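PDB 2B5W: glucose 1-dehydrogenase from Haloferax mediterranei, which catalyses the zinc-dependent oxidation of D-glucose and several other aldose sugars, using NADP or NAD as electron acceptor with a preference for NADP. Local coordinates for residues K193-D196 and K197-N201; Y225-S228 and R229-P232; E234-P237 and D238-Q242; A256-S259 and V260-L263; F287-E290 and M291-N295. The protein carries 1 engineered substitution. All coordinates share one frame; numbering follows the deposited sequence.

Overall arrangement
All five contacts are local and lie in series in the nucleotide-binding half of the chain, a Rossmann-type domain built on a six-stranded parallel sheet. Contact 1 links helix 183-194 to strand 201-206, contact 2 leaves an outermost strand, 224-227, contact 3 forms the short helix 236-239, and contacts 4 and 5 end helices 253-262 and 284-293. Contact 3 touches both 2 and 4, centres about 10 and 11 Å away, and contact 5 packs on contact 4, about 10 Å between centres. Contact 1 touches only contact 3. Contact 2 reaches the NADP adenine, contacts 1 and 3 bind potassium, and contacts 4 and 5 meet the second subunit; contacts 2 to 5 thus run from cofactor to dimer interface.

Contact 1. Residues K193-D196 and K197-N201; sequences KVDD and KGYEN. With K (potassium ion), chain E.
A type I beta turn from Asp195 to Gly198, overlaid by an Asx turn on the same aspartate, takes the chain out of helix 183-194. Gly198 N closes the beta turn on Asp195 O at 3.0 Å, approaching from above the carbonyl plane. Within it, Lys197 N gives a nearly straight bond (172°) to Asp195 OD1 at 2.8 Å, meeting that oxygen on its anti side. Aspartate suits the first position because its short side chain can fold over the turn: CG lies anti to the backbone N (chi1 -170°), which points OD1 at the Lys197 N-H. The Lys197 side chain runs beside it, its CG 3.3 Å from Asp195 OD1. Gly198 has a positive phi of 70°, a conformation that glycine adopts readily. The Tyr199 ring returns to the aspartate, with CE2 4.0 Å from Asp195 CG and the ring plane steeply inclined to the carboxylate. Both polar ends share a partner, since Asp195 OD2 and Tyr199 OH each hydrogen-bond to Tyr163 OH. The carbonyls of Lys197 and Gly198, at the end of the turn, hold a potassium ion, Lys197 O at 2.7 Å and Gly198 O at 2.9 Å, and Asp172 and Pro173 add two more ligands. The turn sits against helix 149-164, which carries Tyr163 and Leu159, while Asn201 starts strand 201-206 with backbone bonds to Ser174 and to Ala176 of strand 175-179.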
# COMPACT_ATOMS: atom_id res chain seq x y z
N LYS A 193 -4.35 -0.16 -21.12
CA LYS A 193 -5.21 -0.79 -22.10
C LYS A 193 -4.66 -2.14 -22.53
O LYS A 193 -5.43 -3.07 -22.84
CB LYS A 193 -5.35 0.13 -23.31
CG LYS A 193 -6.32 -0.36 -24.35
CD LYS A 193 -6.51 0.69 -25.42
CE LYS A 193 -7.42 0.23 -26.55
NZ LYS A 193 -8.82 0.32 -26.12
N VAL A 194 -3.32 -2.25 -22.60
CA VAL A 194 -2.69 -3.48 -23.05
C VAL A 194 -2.12 -4.36 -21.93
O VAL A 194 -1.54 -5.43 -22.21
CB VAL A 194 -1.60 -3.23 -24.16
CG1 VAL A 194 -2.22 -2.54 -25.35
CG2 VAL A 194 -0.42 -2.45 -23.63
N ASP A 195 -2.33 -3.94 -20.69
CA ASP A 195 -1.82 -4.61 -19.52
C ASP A 195 -2.36 -6.04 -19.45
O ASP A 195 -3.53 -6.28 -19.76
CB ASP A 195 -2.19 -3.78 -18.27
CG ASP A 195 -1.51 -4.21 -16.98
OD1 ASP A 195 -1.56 -5.39 -16.59
OD2 ASP A 195 -0.97 -3.35 -16.24
N ASP A 196 -1.49 -6.97 -19.07
CA ASP A 196 -1.86 -8.37 -18.88
C ASP A 196 -2.99 -8.59 -17.85
O ASP A 196 -3.62 -9.64 -17.87
CB ASP A 196 -0.64 -9.21 -18.44
CG ASP A 196 0.45 -9.34 -19.53
OD1 ASP A 196 0.17 -9.20 -20.73
OD2 ASP A 196 1.64 -9.62 -19.23
N LYS A 197 -3.26 -7.62 -16.95
CA LYS A 197 -4.40 -7.72 -16.04
C LYS A 197 -5.76 -7.76 -16.76
O LYS A 197 -6.78 -8.15 -16.16
CB LYS A 197 -4.43 -6.54 -15.05
CG LYS A 197 -3.29 -6.49 -14.04
CD LYS A 197 -3.50 -7.40 -12.89
CE LYS A 197 -2.30 -7.44 -11.96
NZ LYS A 197 -1.16 -8.20 -12.55
N GLY A 198 -5.81 -7.27 -18.00
CA GLY A 198 -7.05 -7.34 -18.77
C GLY A 198 -8.15 -6.45 -18.28
O GLY A 198 -9.29 -6.87 -18.03
N TYR A 199 -7.83 -5.19 -18.11
CA TYR A 199 -8.83 -4.18 -17.76
C TYR A 199 -9.84 -4.02 -18.90
O TYR A 199 -9.49 -4.14 -20.07
CB TYR A 199 -8.21 -2.83 -17.55
CG TYR A 199 -7.23 -2.81 -16.42
CD1 TYR A 199 -7.68 -2.75 -15.10
CD2 TYR A 199 -5.86 -2.79 -16.64
CE1 TYR A 199 -6.79 -2.73 -14.02
CE2 TYR A 199 -4.96 -2.77 -15.55
CZ TYR A 199 -5.44 -2.73 -14.25
OH TYR A 199 -4.58 -2.70 -13.14
N GLU A 200 -11.08 -3.84 -18.50
CA GLU A 200 -12.22 -3.75 -19.42
C GLU A 200 -12.67 -2.31 -19.60
O GLU A 200 -13.09 -1.93 -20.70
CB GLU A 200 -13.38 -4.60 -18.87
CG GLU A 200 -13.03 -6.08 -18.74
CD GLU A 200 -14.15 -6.91 -18.14
OE1 GLU A 200 -15.25 -6.37 -17.91
OE2 GLU A 200 -13.91 -8.11 -17.90
N ASN A 201 -12.60 -1.51 -18.55
CA ASN A 201 -13.14 -0.14 -18.54
C ASN A 201 -12.07 0.83 -18.04
O ASN A 201 -11.54 0.68 -16.94
CB ASN A 201 -14.37 -0.04 -17.66
CG ASN A 201 -15.46 -0.96 -18.11
OD1 ASN A 201 -15.84 -1.89 -17.40
ND2 ASN A 201 -15.91 -0.76 -19.31
K K E . -9.41 -8.57 -15.72

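Contact 2. Residues Y225-S228 and R229-P232; sequences YVDS and RQTP. With NAP (NADP nicotinamide-adenine-dinucleotide phosphate), chain I.
Arg229 runs along the carboxylate of Asp227, its CB, CG and CD passing Asp227 OD1 at 3.3, 3.5 and 3.8 Å. The single bend of the chain, at chi3 (-59°), then brings NE and NH2 onto the carboxylate for a side-on grip. Arg229 NE meets the syn lone pair of Asp227 OD1 at 3.0 Å in an almost straight bond, while NH2 reaches Asp227 OD2 at 2.9 Å, tilted from the guanidinium plane, and also bridges to Asp209. Arg229 N comes to the same OD1 from above the carboxylate plane, an Asx turn for which short aspartate is well made. Were a leucine at Asp227, Arg229 NE would probably lose its mate and the turn its side-chain acceptor. The backbone adds a second hold: Asp227 O takes Gln230 N and, at 2.9 Å, Thr231 N. This bend presents Ser228, whose OG donates to N1A of the NADP adenine at 2.7 Å. Serine is small enough to come up to the edge of the base and bond there. Strand 224-227, a sheet edge within the chain, pairs with strand 201-206 through Val226, and Ser228 just beyond bonds to Gly206; Tyr225 packs on helix 213-220 and Thr231 on helix 236-239.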
# COMPACT_ATOMS: atom_id res chain seq x y z
N TYR A 225 -13.27 10.19 -20.62
CA TYR A 225 -12.71 11.43 -20.11
C TYR A 225 -13.53 11.96 -18.95
O TYR A 225 -14.75 12.16 -19.07
CB TYR A 225 -12.57 12.50 -21.23
CG TYR A 225 -12.28 13.89 -20.73
CD1 TYR A 225 -11.17 14.17 -19.93
CD2 TYR A 225 -13.12 14.98 -21.03
CE1 TYR A 225 -10.91 15.44 -19.46
CE2 TYR A 225 -12.86 16.23 -20.57
CZ TYR A 225 -11.75 16.48 -19.77
OH TYR A 225 -11.48 17.74 -19.31
N VAL A 226 -12.88 12.11 -17.81
CA VAL A 226 -13.50 12.64 -16.59
C VAL A 226 -12.92 14.01 -16.32
O VAL A 226 -11.76 14.20 -16.00
CB VAL A 226 -13.30 11.68 -15.37
CG1 VAL A 226 -14.06 12.24 -14.15
CG2 VAL A 226 -13.76 10.31 -15.70
N ASP A 227 -13.77 15.03 -16.49
CA ASP A 227 -13.39 16.38 -16.22
C ASP A 227 -13.62 16.64 -14.75
O ASP A 227 -14.74 16.56 -14.30
CB ASP A 227 -14.27 17.30 -17.07
CG ASP A 227 -13.98 18.75 -16.88
OD1 ASP A 227 -13.20 19.19 -15.99
OD2 ASP A 227 -14.51 19.60 -17.68
N SER A 228 -12.55 16.90 -14.02
CA SER A 228 -12.59 17.04 -12.57
C SER A 228 -13.38 18.26 -12.10
O SER A 228 -13.77 18.34 -10.95
CB SER A 228 -11.20 17.12 -12.00
OG SER A 228 -10.48 18.26 -12.40
N ARG A 229 -13.56 19.22 -13.00
CA ARG A 229 -14.40 20.40 -12.71
C ARG A 229 -15.89 20.04 -12.64
O ARG A 229 -16.69 20.74 -12.03
CB ARG A 229 -14.14 21.45 -13.77
CG ARG A 229 -12.68 21.94 -13.83
CD ARG A 229 -12.36 22.80 -14.99
NE ARG A 229 -12.63 22.09 -16.22
CZ ARG A 229 -12.67 22.65 -17.41
NH1 ARG A 229 -12.42 23.95 -17.55
NH2 ARG A 229 -12.92 21.90 -18.48
N GLN A 230 -16.26 18.96 -13.30
CA GLN A 230 -17.59 18.40 -13.26
C GLN A 230 -17.77 17.28 -12.25
O GLN A 230 -18.79 17.23 -11.53
CB GLN A 230 -17.92 17.82 -14.62
CG GLN A 230 -17.93 18.84 -15.74
CD GLN A 230 -19.02 19.86 -15.56
OE1 GLN A 230 -20.15 19.51 -15.20
NE2 GLN A 230 -18.69 21.12 -15.76
N THR A 231 -16.80 16.36 -12.22
CA THR A 231 -16.86 15.17 -11.40
C THR A 231 -15.56 15.03 -10.64
O THR A 231 -14.57 14.57 -11.20
CB THR A 231 -17.07 13.94 -12.28
OG1 THR A 231 -18.26 14.09 -13.06
CG2 THR A 231 -17.30 12.70 -11.41
N PRO A 232 -15.54 15.41 -9.36
CA PRO A 232 -14.40 15.15 -8.49
C PRO A 232 -14.20 13.67 -8.29
O PRO A 232 -15.09 12.88 -8.47
CB PRO A 232 -14.79 15.80 -7.16
CG PRO A 232 -15.91 16.75 -7.50
CD PRO A 232 -16.62 16.14 -8.65
PA NAP I . 2.26 17.24 -16.29
O1A NAP I . 2.40 18.50 -15.57
O2A NAP I . 2.59 17.35 -17.79
O5B NAP I . 0.80 16.67 -16.18
C5B NAP I . -0.02 16.79 -15.05
C4B NAP I . -1.41 16.87 -15.65
O4B NAP I . -2.34 16.75 -14.60
C3B NAP I . -1.69 18.19 -16.40
O3B NAP I . -2.05 17.98 -17.76
C2B NAP I . -2.82 18.82 -15.59
O2B NAP I . -3.84 19.44 -16.37
C1B NAP I . -3.40 17.65 -14.85
N9A NAP I . -3.99 18.05 -13.59
C8A NAP I . -3.35 18.68 -12.55
N7A NAP I . -4.24 18.89 -11.56
C5A NAP I . -5.47 18.44 -11.99
C6A NAP I . -6.75 18.40 -11.43
N6A NAP I . -7.03 18.93 -10.22
N1A NAP I . -7.78 17.84 -12.14
C2A NAP I . -7.58 17.30 -13.39
N3A NAP I . -6.32 17.34 -13.97
C4A NAP I . -5.29 17.88 -13.27
O3 NAP I . 3.32 16.17 -15.76
PN NAP I . 3.71 14.69 -16.30
O1N NAP I . 2.53 13.97 -16.87
O2N NAP I . 5.01 14.68 -17.04
O5D NAP I . 3.89 14.26 -14.77
C5D NAP I . 2.77 13.96 -13.96
C4D NAP I . 3.16 13.93 -12.49
O4D NAP I . 4.07 12.84 -12.29
C3D NAP I . 3.89 15.19 -12.01
O3D NAP I . 3.46 15.57 -10.72
C2D NAP I . 5.36 14.76 -12.01
O2D NAP I . 6.20 15.50 -11.18
C1D NAP I . 5.22 13.30 -11.59
N1N NAP I . 6.30 12.39 -12.02
C2N NAP I . 6.75 11.54 -11.06
C3N NAP I . 7.68 10.60 -11.39
C7N NAP I . 7.98 9.59 -10.31
O7N NAP I . 9.08 8.80 -10.65
N7N NAP I . 7.22 9.54 -9.19
C4N NAP I . 8.22 10.50 -12.67
C5N NAP I . 7.74 11.37 -13.65
C6N NAP I . 6.75 12.30 -13.32
P2B NAP I . -3.77 21.03 -16.79
O1X NAP I . -2.68 21.30 -17.70
O2X NAP I . -5.16 21.27 -17.41
O3X NAP I . -3.61 21.87 -15.52

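Contact 3. Residues E234-P237 and D238-Q242; sequences EDVP and DVYEQ. With K (potassium ion), chain G.
Tyr240 leaves the helical conformation with phi -118° and psi -101°, and this twist brings its carbonyl round to the same potassium ion that the helix carbonyls Pro237 O and Asp238 O bind. The site is the C-terminal end of the short helix 236-239, on the connection from strand 224-227 to strand 243-248 of the Rossmann-type fold. Pro237 O and Tyr240 O each lie 2.7 Å from the ion and Asp238 O lies at 3.0 Å; peptide oxygens suit potassium, a large, weakly polarising ion. The helix is held by Val239 N bonding to Asp235 O at 3.1 Å, nearly along the C=O axis, and by Tyr240 N bonding to Val236 O at 2.7 Å. Asp238 N adds a weak bond to Asp235 O. Proline fits in the first turn, where a missing N-H costs little, since first-turn amides have no i-4 carbonyl within the helix. With CG anti to its carbonyl carbon (chi1 -63°), the Tyr240 ring turns toward strand 224-227 and packs on Thr224 and Val226, while Val239 CG1 lies over one face, toward the rim. Buried Val236 reaches Phe177 of strand 175-179, an apolar group suited to the side of the helix that meets the sheet. Glu241 turns its OE2 to Tyr203 OH. Beyond the ion the chain folds back: Gln242 CG comes to 4.0 Å from Pro237 CB, and Val236 CG1 lies 3.8 Å from Glu241 O, a buried oxygen that has no polar partner.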
# COMPACT_ATOMS: atom_id res chain seq x y z
N GLU A 234 -13.89 11.80 -5.72
CA GLU A 234 -14.78 11.13 -4.76
C GLU A 234 -16.19 10.84 -5.31
O GLU A 234 -16.89 9.96 -4.81
CB GLU A 234 -14.79 11.87 -3.41
CG GLU A 234 -15.58 13.17 -3.37
CD GLU A 234 -14.76 14.39 -3.69
OE1 GLU A 234 -13.65 14.27 -4.29
OE2 GLU A 234 -15.24 15.50 -3.36
N ASP A 235 -16.61 11.59 -6.35
CA ASP A 235 -17.92 11.39 -6.98
C ASP A 235 -17.90 10.37 -8.12
O ASP A 235 -18.93 10.01 -8.69
CB ASP A 235 -18.44 12.71 -7.58
CG ASP A 235 -18.85 13.73 -6.56
OD1 ASP A 235 -18.76 13.48 -5.34
OD2 ASP A 235 -19.31 14.84 -6.91
N VAL A 236 -16.70 9.92 -8.50
CA VAL A 236 -16.59 9.03 -9.64
C VAL A 236 -17.37 7.72 -9.50
O VAL A 236 -17.96 7.27 -10.47
CB VAL A 236 -15.09 8.83 -10.02
CG1 VAL A 236 -14.86 7.64 -10.91
CG2 VAL A 236 -14.51 10.10 -10.61
N PRO A 237 -17.36 7.05 -8.33
CA PRO A 237 -18.16 5.84 -8.17
C PRO A 237 -19.66 6.03 -8.47
O PRO A 237 -20.25 5.13 -9.07
CB PRO A 237 -17.94 5.47 -6.70
CG PRO A 237 -16.55 6.00 -6.44
CD PRO A 237 -16.50 7.31 -7.16
N ASP A 238 -20.20 7.18 -8.13
CA ASP A 238 -21.63 7.45 -8.36
C ASP A 238 -21.91 7.70 -9.85
O ASP A 238 -22.83 7.14 -10.42
CB ASP A 238 -22.15 8.61 -7.55
CG ASP A 238 -23.62 8.80 -7.87
OD1 ASP A 238 -24.40 7.87 -7.61
OD2 ASP A 238 -24.07 9.84 -8.41
N VAL A 239 -21.08 8.54 -10.46
CA VAL A 239 -21.27 8.97 -11.84
C VAL A 239 -20.86 7.87 -12.80
O VAL A 239 -21.54 7.62 -13.80
CB VAL A 239 -20.52 10.29 -12.13
CG1 VAL A 239 -20.66 10.71 -13.62
CG2 VAL A 239 -20.99 11.42 -11.21
N TYR A 240 -19.78 7.17 -12.47
CA TYR A 240 -19.25 6.14 -13.34
C TYR A 240 -19.30 4.80 -12.61
O TYR A 240 -20.37 4.19 -12.53
CB TYR A 240 -17.82 6.54 -13.82
CG TYR A 240 -17.86 7.81 -14.64
CD1 TYR A 240 -18.40 7.80 -15.93
CD2 TYR A 240 -17.43 9.00 -14.13
CE1 TYR A 240 -18.49 8.95 -16.66
CE2 TYR A 240 -17.52 10.17 -14.86
CZ TYR A 240 -18.06 10.13 -16.13
OH TYR A 240 -18.12 11.31 -16.81
N GLU A 241 -18.15 4.35 -12.08
CA GLU A 241 -18.08 3.13 -11.27
C GLU A 241 -16.87 3.21 -10.33
O GLU A 241 -16.02 4.08 -10.47
CB GLU A 241 -17.93 1.89 -12.15
CG GLU A 241 -16.67 1.87 -13.00
CD GLU A 241 -16.56 0.64 -13.89
OE1 GLU A 241 -16.72 -0.51 -13.42
OE2 GLU A 241 -16.33 0.82 -15.11
N GLN A 242 -16.82 2.31 -9.36
CA GLN A 242 -15.64 2.21 -8.51
C GLN A 242 -14.50 1.65 -9.33
O GLN A 242 -14.71 0.80 -10.19
CB GLN A 242 -15.90 1.27 -7.34
CG GLN A 242 -17.18 1.52 -6.58
CD GLN A 242 -17.38 0.45 -5.53
OE1 GLN A 242 -17.91 -0.62 -5.80
NE2 GLN A 242 -16.87 0.72 -4.38
K K G . -22.28 4.18 -10.64

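Contact 4. Residues A256-S259 and V260-L263; sequences AIQS and VQAL
Leu263 bends over the carbonyl of Ser259, its CG 3.4 Å from Ser259 O, as the last turn of the helix gives out. Leu263 N and Ala262 N each reach that oxygen at 3.0 Å, but both bonds are strongly bent and weak. One residue earlier, Gln258 O takes Ala262 N at 3.3 Å in the carbonyl plane and Gln261 N in a weak, bent bond at 2.9 Å. Sharing of i+3 and i+4 donors is common in the last turn of a helix, and here it closes helix 253-262 of the Rossmann-type domain and lets Leu263 enter strand 263-264. One pair of side chains, three residues apart, also meets: Gln258, folded back at chi2 (-55°), sets OE1 3.7 Å from Gln261 CG. A small residue suits the sheet side, where Ala262 fits against Ile246. Branched Val260 packs on helix 284-293, against Phe287 and Met291. Further out, Lys296 NZ hydrogen-bonds to both Val260 O and Leu263 O, so the positive end of a lysine meets carbonyls at the helix C-terminus. Ala256 and Ile257 reach the second subunit, on His288 and Ala284 of that chain respectively.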
# COMPACT_ATOMS: atom_id res chain seq x y z
N ALA A 256 -4.59 12.19 -3.89
CA ALA A 256 -4.06 11.13 -3.03
C ALA A 256 -5.10 10.72 -1.98
O ALA A 256 -5.36 9.54 -1.78
CB ALA A 256 -2.77 11.57 -2.37
N ILE A 257 -5.74 11.71 -1.36
CA ILE A 257 -6.75 11.48 -0.32
C ILE A 257 -8.04 10.89 -0.86
O ILE A 257 -8.58 9.93 -0.33
CB ILE A 257 -7.10 12.81 0.40
CG1 ILE A 257 -5.85 13.50 0.96
CG2 ILE A 257 -8.17 12.58 1.45
CD1 ILE A 257 -5.13 12.73 2.05
N GLN A 258 -8.53 11.46 -1.96
CA GLN A 258 -9.82 11.06 -2.47
C GLN A 258 -9.80 9.79 -3.26
O GLN A 258 -10.85 9.18 -3.43
CB GLN A 258 -10.44 12.18 -3.31
CG GLN A 258 -10.76 13.44 -2.48
CD GLN A 258 -11.66 13.17 -1.26
OE1 GLN A 258 -12.52 12.29 -1.29
NE2 GLN A 258 -11.45 13.95 -0.20
N SER A 259 -8.62 9.37 -3.71
CA SER A 259 -8.49 8.12 -4.46
C SER A 259 -9.05 6.98 -3.65
O SER A 259 -9.66 6.08 -4.18
CB SER A 259 -7.03 7.83 -4.82
OG SER A 259 -6.20 7.68 -3.67
N VAL A 260 -8.85 7.02 -2.33
CA VAL A 260 -9.34 5.95 -1.47
C VAL A 260 -10.86 5.80 -1.58
O VAL A 260 -11.37 4.70 -1.52
CB VAL A 260 -8.90 6.23 -0.01
CG1 VAL A 260 -9.61 5.32 1.00
CG2 VAL A 260 -7.37 6.03 0.06
N GLN A 261 -11.57 6.92 -1.75
CA GLN A 261 -13.01 6.87 -1.89
C GLN A 261 -13.46 6.38 -3.26
O GLN A 261 -14.55 5.83 -3.38
CB GLN A 261 -13.63 8.24 -1.58
CG GLN A 261 -13.28 8.82 -0.21
CD GLN A 261 -13.55 7.87 0.96
OE1 GLN A 261 -12.73 7.79 1.89
NE2 GLN A 261 -14.68 7.16 0.94
N ALA A 262 -12.63 6.58 -4.29
CA ALA A 262 -12.98 6.15 -5.65
C ALA A 262 -12.60 4.68 -5.91
O ALA A 262 -13.12 4.07 -6.81
CB ALA A 262 -12.33 7.03 -6.66
N LEU A 263 -11.73 4.09 -5.08
CA LEU A 263 -11.33 2.71 -5.26
C LEU A 263 -12.46 1.75 -4.99
O LEU A 263 -13.23 1.94 -4.03
CB LEU A 263 -10.15 2.36 -4.33
CG LEU A 263 -8.76 2.88 -4.66
CD1 LEU A 263 -7.81 2.55 -3.54
CD2 LEU A 263 -8.26 2.28 -5.99

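Contact 5. Residues F287-E290 and M291-N295; sequences FHRE and MVLHN
Glu290 and His294, one helical turn apart, make the main polar side-chain contact. His294 ND1 donates to Glu290 OE2 at 2.8 Å (168°), with the oxygen in the ring plane and the nitrogen on the syn side of the carboxylate, tilted from its plane. The glutamate reaches there because CG is anti to its backbone N (chi1 -174°) and the chain then bends at chi2. OE2 also makes a salt bridge to Lys296 NZ. With an alanine at Glu290, that lysine would probably lose its counter-charge and His294 ND1 its acceptor. Backbone bonds keep the i to i+4 pattern, Met291 N to Phe287 O at 3.1 Å and Leu293 N to Arg289 O at 2.8 Å. Among apolar groups, Met291 CG lies over one face of the Phe287 ring, 4.5 Å from CE2, and SD stands farther above that face in a Met-aromatic contact. Flexible methionine and flat phenylalanine together pack against Val260. Val292 CG2 meets the edge of the His288 ring at CD2, 3.9 Å away, and Leu293 CD1 rests on Arg289 CG at 3.7 Å. Val292 also touches a bound NADP and packs on Gly273 of the second subunit, in its NADP site. Three polar ends reach that subunit: His288 NE2 its Glu248, Arg289 NH1 its Asp277, and His294 NE2 the backbone of its Asp109. Helix 284-293 is thus an interface helix, ending in a Schellman motif: Asn295 N bonds to Val292 O and Lys296 N to Met291 O. Asn295, at phi 50°, is C-prime, and after glycine asparagine most readily takes positive phi.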
# COMPACT_ATOMS: atom_id res chain seq x y z
N PHE A 287 -11.17 8.39 5.40
CA PHE A 287 -9.98 7.89 4.69
C PHE A 287 -9.50 6.60 5.35
O PHE A 287 -9.38 5.56 4.72
CB PHE A 287 -8.90 8.97 4.73
CG PHE A 287 -7.55 8.51 4.29
CD1 PHE A 287 -7.18 8.59 2.95
CD2 PHE A 287 -6.63 7.98 5.20
CE1 PHE A 287 -5.91 8.19 2.52
CE2 PHE A 287 -5.37 7.55 4.76
CZ PHE A 287 -5.02 7.65 3.42
N HIS A 288 -9.26 6.69 6.65
CA HIS A 288 -8.71 5.60 7.45
C HIS A 288 -9.65 4.41 7.44
O HIS A 288 -9.24 3.30 7.13
CB HIS A 288 -8.50 6.14 8.87
CG HIS A 288 -7.81 5.21 9.82
ND1 HIS A 288 -7.40 5.65 11.06
CD2 HIS A 288 -7.47 3.90 9.74
CE1 HIS A 288 -6.80 4.65 11.70
NE2 HIS A 288 -6.82 3.58 10.92
N ARG A 289 -10.93 4.60 7.75
CA ARG A 289 -11.87 3.50 7.85
C ARG A 289 -12.08 2.76 6.49
O ARG A 289 -12.18 1.55 6.45
CB ARG A 289 -13.22 3.99 8.39
CG ARG A 289 -14.22 2.91 8.58
CD ARG A 289 -15.54 3.37 9.18
NE ARG A 289 -16.31 4.18 8.22
CZ ARG A 289 -16.36 5.50 8.19
NH1 ARG A 289 -15.72 6.25 9.08
NH2 ARG A 289 -17.09 6.09 7.25
N GLU A 290 -12.16 3.52 5.41
CA GLU A 290 -12.35 2.95 4.09
C GLU A 290 -11.15 2.11 3.68
O GLU A 290 -11.32 1.04 3.10
CB GLU A 290 -12.58 4.07 3.09
CG GLU A 290 -12.94 3.60 1.68
CD GLU A 290 -14.18 2.70 1.63
OE1 GLU A 290 -15.08 2.77 2.50
OE2 GLU A 290 -14.28 1.90 0.69
N MET A 291 -9.94 2.56 4.03
CA MET A 291 -8.75 1.74 3.73
C MET A 291 -8.85 0.40 4.40
O MET A 291 -8.51 -0.67 3.85
CB MET A 291 -7.47 2.41 4.21
CG MET A 291 -7.04 3.61 3.47
SD MET A 291 -6.22 3.24 1.91
CE MET A 291 -4.67 2.33 2.37
N VAL A 292 -9.28 0.39 5.66
CA VAL A 292 -9.27 -0.81 6.44
C VAL A 292 -10.43 -1.74 6.10
O VAL A 292 -10.22 -2.91 5.78
CB VAL A 292 -9.33 -0.44 7.95
CG1 VAL A 292 -9.54 -1.68 8.84
CG2 VAL A 292 -8.06 0.32 8.34
N LEU A 293 -11.65 -1.23 6.19
CA LEU A 293 -12.80 -2.08 6.00
C LEU A 293 -12.91 -2.72 4.61
O LEU A 293 -13.56 -3.75 4.45
CB LEU A 293 -14.09 -1.31 6.34
CG LEU A 293 -14.27 -0.96 7.84
CD1 LEU A 293 -15.68 -0.46 8.08
CD2 LEU A 293 -13.97 -2.12 8.73
N HIS A 294 -12.26 -2.10 3.62
CA HIS A 294 -12.31 -2.62 2.26
C HIS A 294 -10.93 -3.02 1.74
O HIS A 294 -10.73 -3.12 0.53
CB HIS A 294 -13.03 -1.63 1.35
CG HIS A 294 -14.53 -1.73 1.42
ND1 HIS A 294 -15.35 -0.66 1.12
CD2 HIS A 294 -15.34 -2.77 1.70
CE1 HIS A 294 -16.61 -1.04 1.24
NE2 HIS A 294 -16.64 -2.32 1.58
N ASN A 295 -10.00 -3.28 2.65
CA ASN A 295 -8.73 -3.89 2.30
C ASN A 295 -8.06 -3.18 1.13
O ASN A 295 -7.64 -3.84 0.16
CB ASN A 295 -8.92 -5.37 1.88
CG ASN A 295 -9.52 -6.28 2.98
OD1 ASN A 295 -10.73 -6.68 2.91
ND2 ASN A 295 -8.71 -6.66 3.92